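Local atomic coordinates of lactoylglutathione lyase (Pseudomonas aeruginosa, PDB entry 4MTS), a protein that belongs to the glyoxalase/bleomycin resistance protein/dioxygenase superfamily and carries bound metal ions, nickel and zinc, in this structure. Residues A[15-20]-A[42-47]; A[21-26]-A[92-97]. All coordinates share one frame; numbering follows the deposited sequence.

Interaction 1 (A[15-20]-A[42-47])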
loop_
_atom_site.group_PDB
_atom_site.type_symbol
_atom_site.label_atom_id
_atom_site.label_comp_id
_atom_site.label_asym_id
_atom_site.label_seq_id
_atom_site.Cartn_x
_atom_site.Cartn_y
_atom_site.Cartn_z
ATOM N N ALA A 15 17.432 2.175 -8.434
ATOM C CA ALA A 15 16.957 3.578 -8.401
ATOM C C ALA A 15 15.853 3.720 -7.332
ATOM O O ALA A 15 15.861 4.685 -6.531
ATOM C CB ALA A 15 16.402 3.980 -9.767
ATOM N N ALA A 16 14.938 2.736 -7.287
ATOM C CA ALA A 16 13.863 2.706 -6.292
ATOM C C ALA A 16 14.425 2.670 -4.871
ATOM O O ALA A 16 14.075 3.516 -4.057
ATOM C CB ALA A 16 12.941 1.507 -6.544
ATOM N N LEU A 17 15.318 1.694 -4.561
ATOM C CA LEU A 17 15.929 1.569 -3.240
ATOM C C LEU A 17 16.671 2.845 -2.819
ATOM O O LEU A 17 16.612 3.235 -1.655
ATOM C CB LEU A 17 16.894 0.347 -3.206
ATOM C CG LEU A 17 16.173 -1.028 -3.226
ATOM C CD1 LEU A 17 17.180 -2.180 -3.296
ATOM C CD2 LEU A 17 15.289 -1.236 -2.000
ATOM N N GLU A 18 17.334 3.498 -3.762
ATOM C CA GLU A 18 18.058 4.736 -3.445
ATOM C C GLU A 18 17.059 5.785 -2.939
ATOM O O GLU A 18 17.335 6.439 -1.951
ATOM C CB GLU A 18 18.778 5.263 -4.687
ATOM C CG GLU A 18 19.930 4.377 -5.143
ATOM C CD GLU A 18 20.903 4.036 -4.030
ATOM O OE1 GLU A 18 21.497 4.974 -3.456
ATOM O OE2 GLU A 18 20.989 2.844 -3.662
ATOM N N PHE A 19 15.904 5.906 -3.591
ATOM C CA PHE A 19 14.874 6.856 -3.128
ATOM C C PHE A 19 14.395 6.500 -1.731
ATOM O O PHE A 19 14.382 7.366 -0.861
ATOM C CB PHE A 19 13.696 6.889 -4.108
ATOM C CG PHE A 19 12.516 7.708 -3.632
ATOM C CD1 PHE A 19 12.488 9.091 -3.810
ATOM C CD2 PHE A 19 11.420 7.096 -3.035
ATOM C CE1 PHE A 19 11.395 9.851 -3.362
ATOM C CE2 PHE A 19 10.333 7.858 -2.579
ATOM C CZ PHE A 19 10.326 9.229 -2.745
ATOM N N TYR A 20 13.880 5.254 -1.532
ATOM C CA TYR A 20 13.332 4.894 -0.235
ATOM C C TYR A 20 14.304 4.983 0.917
ATOM O O TYR A 20 13.917 5.427 1.999
ATOM C CB TYR A 20 12.579 3.540 -0.292
ATOM C CG TYR A 20 11.313 3.712 -1.108
ATOM C CD1 TYR A 20 10.191 4.333 -0.561
ATOM C CD2 TYR A 20 11.280 3.371 -2.457
ATOM C CE1 TYR A 20 9.044 4.556 -1.327
ATOM C CE2 TYR A 20 10.159 3.630 -3.243
ATOM C CZ TYR A 20 9.029 4.194 -2.661
ATOM O OH TYR A 20 7.898 4.415 -3.420
ATOM N N ALA A 42 12.272 -6.690 -2.781
ATOM C CA ALA A 42 13.022 -5.973 -1.730
ATOM C C ALA A 42 11.960 -5.392 -0.792
ATOM O O ALA A 42 10.988 -4.803 -1.270
ATOM C CB ALA A 42 13.857 -4.851 -2.340
ATOM N N PHE A 43 12.123 -5.599 0.510
ATOM C CA PHE A 43 11.202 -5.094 1.530
ATOM C C PHE A 43 11.942 -3.963 2.238
ATOM O O PHE A 43 13.074 -4.137 2.717
ATOM C CB PHE A 43 10.768 -6.224 2.496
ATOM C CG PHE A 43 9.901 -7.294 1.848
ATOM C CD1 PHE A 43 10.471 -8.341 1.135
ATOM C CD2 PHE A 43 8.515 -7.285 2.015
ATOM C CE1 PHE A 43 9.667 -9.338 0.554
ATOM C CE2 PHE A 43 7.712 -8.262 1.413
ATOM C CZ PHE A 43 8.295 -9.274 0.682
ATOM N N VAL A 44 11.313 -2.791 2.260
ATOM C CA VAL A 44 11.874 -1.573 2.860
ATOM C C VAL A 44 10.914 -1.050 3.900
ATOM O O VAL A 44 9.694 -1.221 3.767
ATOM C CB VAL A 44 12.241 -0.486 1.807
ATOM C CG1 VAL A 44 13.479 -0.892 1.022
ATOM C CG2 VAL A 44 11.067 -0.194 0.847
ATOM N N GLY A 45 11.460 -0.429 4.939
ATOM C CA GLY A 45 10.616 0.078 6.000
ATOM C C GLY A 45 11.399 0.621 7.164
ATOM O O GLY A 45 12.611 0.874 7.061
ATOM N N TYR A 46 10.684 0.858 8.255
ATOM C CA TYR A 46 11.268 1.496 9.433
ATOM C C TYR A 46 11.424 0.567 10.605
ATOM O O TYR A 46 12.221 0.843 11.499
ATOM C CB TYR A 46 10.418 2.725 9.848
ATOM C CG TYR A 46 10.345 3.775 8.767
ATOM C CD1 TYR A 46 11.458 4.529 8.429
ATOM C CD2 TYR A 46 9.169 3.990 8.051
ATOM C CE1 TYR A 46 11.397 5.511 7.442
ATOM C CE2 TYR A 46 9.108 4.945 7.027
ATOM C CZ TYR A 46 10.227 5.700 6.724
ATOM O OH TYR A 46 10.202 6.653 5.726
ATOM N N GLN A 47 10.621 -0.487 10.649
ATOM C CA GLN A 47 10.644 -1.476 11.713
ATOM C C GLN A 47 10.727 -2.849 11.099
ATOM O O GLN A 47 10.415 -3.030 9.921
ATOM C CB GLN A 47 9.372 -1.383 12.573
ATOM C CG GLN A 47 9.197 -0.068 13.309
ATOM C CD GLN A 47 7.795 0.025 13.820
ATOM O OE1 GLN A 47 7.430 -0.611 14.809
ATOM N NE2 GLN A 47 6.955 0.759 13.106
#

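Interaction 2 (A[21-26]-A[92-97])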
loop_
_atom_site.group_PDB
_atom_site.type_symbol
_atom_site.label_atom_id
_atom_site.label_comp_id
_atom_site.label_asym_id
_atom_site.label_seq_id
_atom_site.Cartn_x
_atom_site.Cartn_y
_atom_site.Cartn_z
ATOM N N THR A 21 15.578 4.608 0.675
ATOM C CA THR A 21 16.564 4.656 1.753
ATOM C C THR A 21 17.160 6.035 1.943
ATOM O O THR A 21 17.381 6.409 3.084
ATOM C CB THR A 21 17.696 3.607 1.571
ATOM O OG1 THR A 21 18.412 3.905 0.368
ATOM C CG2 THR A 21 17.179 2.181 1.555
ATOM N N ARG A 22 17.494 6.749 0.858
ATOM C CA ARG A 22 18.150 8.069 0.956
ATOM C C ARG A 22 17.183 9.207 1.252
ATOM O O ARG A 22 17.417 9.975 2.186
ATOM C CB ARG A 22 18.944 8.410 -0.302
ATOM C CG ARG A 22 20.121 7.516 -0.644
ATOM C CD ARG A 22 20.974 8.219 -1.699
ATOM N NE ARG A 22 21.126 7.457 -2.941
ATOM C CZ ARG A 22 21.768 7.899 -4.027
ATOM N NH1 ARG A 22 22.313 9.111 -4.038
ATOM N NH2 ARG A 22 21.852 7.142 -5.113
ATOM N N ALA A 23 16.149 9.380 0.405
ATOM C CA ALA A 23 15.176 10.448 0.610
ATOM C C ALA A 23 14.273 10.178 1.814
ATOM O O ALA A 23 13.937 11.114 2.555
ATOM C CB ALA A 23 14.344 10.658 -0.656
ATOM N N LEU A 24 13.884 8.913 2.032
ATOM C CA LEU A 24 12.949 8.581 3.122
ATOM C C LEU A 24 13.506 7.874 4.348
ATOM O O LEU A 24 12.739 7.549 5.253
ATOM C CB LEU A 24 11.707 7.854 2.575
ATOM C CG LEU A 24 10.844 8.678 1.595
ATOM C CD1 LEU A 24 9.841 7.774 0.841
ATOM C CD2 LEU A 24 10.092 9.825 2.338
ATOM N N ASP A 25 14.824 7.623 4.409
ATOM C CA ASP A 25 15.397 7.004 5.601
ATOM C C ASP A 25 14.813 5.649 5.975
ATOM O O ASP A 25 14.891 5.237 7.121
ATOM C CB ASP A 25 15.467 7.966 6.807
ATOM C CG ASP A 25 16.332 9.183 6.520
ATOM O OD1 ASP A 25 17.453 9.007 5.978
ATOM O OD2 ASP A 25 15.871 10.300 6.769
ATOM N N MET A 26 14.255 4.919 4.994
ATOM C CA MET A 26 13.828 3.561 5.290
ATOM C C MET A 26 15.099 2.702 5.265
ATOM O O MET A 26 16.134 3.143 4.758
ATOM C CB MET A 26 12.911 3.026 4.177
ATOM C CG MET A 26 11.509 3.584 4.290
ATOM S SD MET A 26 10.457 2.796 3.072
ATOM C CE MET A 26 8.972 3.878 3.213
ATOM N N LEU A 92 18.272 16.012 -3.070
ATOM C CA LEU A 92 18.690 14.735 -3.636
ATOM C C LEU A 92 18.231 14.576 -5.089
ATOM O O LEU A 92 18.565 13.588 -5.736
ATOM C CB LEU A 92 18.183 13.573 -2.764
ATOM C CG LEU A 92 18.939 13.328 -1.483
ATOM C CD1 LEU A 92 18.089 12.563 -0.501
ATOM C CD2 LEU A 92 20.254 12.595 -1.758
ATOM N N GLY A 93 17.487 15.549 -5.601
ATOM C CA GLY A 93 17.011 15.507 -6.978
ATOM C C GLY A 93 15.715 14.750 -7.188
ATOM O O GLY A 93 15.380 14.404 -8.324
ATOM N N TYR A 94 14.961 14.486 -6.113
ATOM C CA TYR A 94 13.664 13.802 -6.274
ATOM C C TYR A 94 12.501 14.796 -6.385
ATOM O O TYR A 94 12.663 15.957 -6.035
ATOM C CB TYR A 94 13.444 12.774 -5.168
ATOM C CG TYR A 94 14.483 11.675 -5.184
ATOM C CD1 TYR A 94 14.543 10.760 -6.231
ATOM C CD2 TYR A 94 15.395 11.544 -4.148
ATOM C CE1 TYR A 94 15.501 9.747 -6.249
ATOM C CE2 TYR A 94 16.324 10.509 -4.127
ATOM C CZ TYR A 94 16.390 9.627 -5.190
ATOM O OH TYR A 94 17.351 8.644 -5.180
ATOM N N ARG A 95 11.358 14.351 -6.945
ATOM C CA ARG A 95 10.193 15.186 -7.194
ATOM C C ARG A 95 9.331 15.430 -5.983
ATOM O O ARG A 95 8.817 14.488 -5.362
ATOM C CB ARG A 95 9.309 14.592 -8.312
ATOM C CG ARG A 95 9.818 14.865 -9.701
ATOM C CD ARG A 95 8.954 14.163 -10.719
ATOM N NE ARG A 95 9.780 13.484 -11.712
ATOM C CZ ARG A 95 10.176 14.036 -12.852
ATOM N NH1 ARG A 95 9.803 15.272 -13.167
ATOM N NH2 ARG A 95 10.943 13.355 -13.691
ATOM N N VAL A 96 9.118 16.712 -5.679
ATOM C CA VAL A 96 8.166 17.096 -4.652
ATOM C C VAL A 96 7.010 17.612 -5.545
ATOM O O VAL A 96 7.217 18.567 -6.304
ATOM C CB VAL A 96 8.676 18.182 -3.662
ATOM C CG1 VAL A 96 7.576 18.557 -2.674
ATOM C CG2 VAL A 96 9.941 17.735 -2.915
ATOM N N THR A 97 5.839 16.952 -5.499
ATOM C CA THR A 97 4.677 17.319 -6.323
ATOM C C THR A 97 3.752 18.297 -5.626
ATOM O O THR A 97 2.992 18.976 -6.310
ATOM C CB THR A 97 3.938 16.103 -6.857
ATOM O OG1 THR A 97 3.551 15.298 -5.753
ATOM C CG2 THR A 97 4.782 15.306 -7.845
#

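Interaction 1 (A[15-20]-A[42-47])
L17 meets A42 and V44 where a helix packs on a sheet, inside one βαβββ unit of the glyoxalase fold. Strand 2-9, helix 13-23 and strands 27-34, 39-45 and 54-60 form this unit. The helix lies over the sheet. The axes of helix segment 15-20 and strand 42-45 come within 9.9 Å and run 14° from parallel. The contact is apolar, with no hydrogen bond across it. One methyl of L17 does most of the touching. Its CD2 lies 3.5 Å from CG1 of V44 and 3.9 Å from CB of A42, so it reaches two residues on the same side of the strand. The CB of L17 does not aim at the strand. Chi2 (176°) sets CD1 anti to CA and turns the other branch, CD2, to the strand. The other methyl of V44, CG2, faces the next turn of the helix and sits 4.2 Å from CB of Y20.

L28 on strand 27-34 touches L17, A42 and V44, and L55 on strand 54-60 touches Y20 and V44. These neighbours extend the same buried core. Backbone bonds to L57 and L55 fix A42 and V44 in the sheet. The Y20 ring leads away from the strand. CD2 of F19 lies over the centre of one of its faces, 3.5 Å above the plane, and the OH of Y20 is hydrogen-bonded to OD2 of D115.

Interaction 2 (A[21-26]-A[92-97])
A23, at the end of helix 13-23, and L92, just after helix 82-91, bring their backbones together, with CA atoms 7.0 Å apart. The chain leaves the second helix at G93, whose positive phi (86°) belongs to a Schellman motif. L92 and Y94, on the two sides of G93 in sequence, both point their CB toward segment 21-26. The CD1 methyl of L92 reaches over the helix end and lies 3.8 Å from CA of A23. It is equally near the carbonyl O of R22, and it also touches CB of that arginine at 4.2 Å.

The contact joins the end of helix 13-23 in one half of the glyoxalase fold to the turn after helix 82-91 in the other, and each half has its own sheet. On the Y94 side, CB of A23 meets the ring obliquely, 3.8 Å from CD2 and 4.0 Å from CE2. CG of Y94 lies anti to the carbonyl carbon (chi1 -62°), which turns the ring to A23. The carbonyl O of L92 sits above one ring face, offset toward the rim. F19 meets the same ring edge-to-face.

R22 is exposed, and its NE forms a salt bridge with OE1 of E18. The carbonyl O of R22 accepts a hydrogen bond from NE of R88, on helix 82-91.

The centres of interactions 1 and 2 are 11 Å apart, and both use helix 13-23. Its middle packs on strand 39-45 in interaction 1. Its end meets the turn after helix 82-91 in interaction 2. One helix thus packs on its own sheet and also touches the other half of the fold. Along the chain the segments alternate: 15-20, 21-26, 42-47, 92-97. The two contacts also meet directly. OH of Y46 probably bonds to O of L24 at 2.7 Å, and O of Y20 to N of M26 at 3.1 Å. CE2 of F19 packs on CD1 of L24. The exit from the helix is thus tied to both contacts.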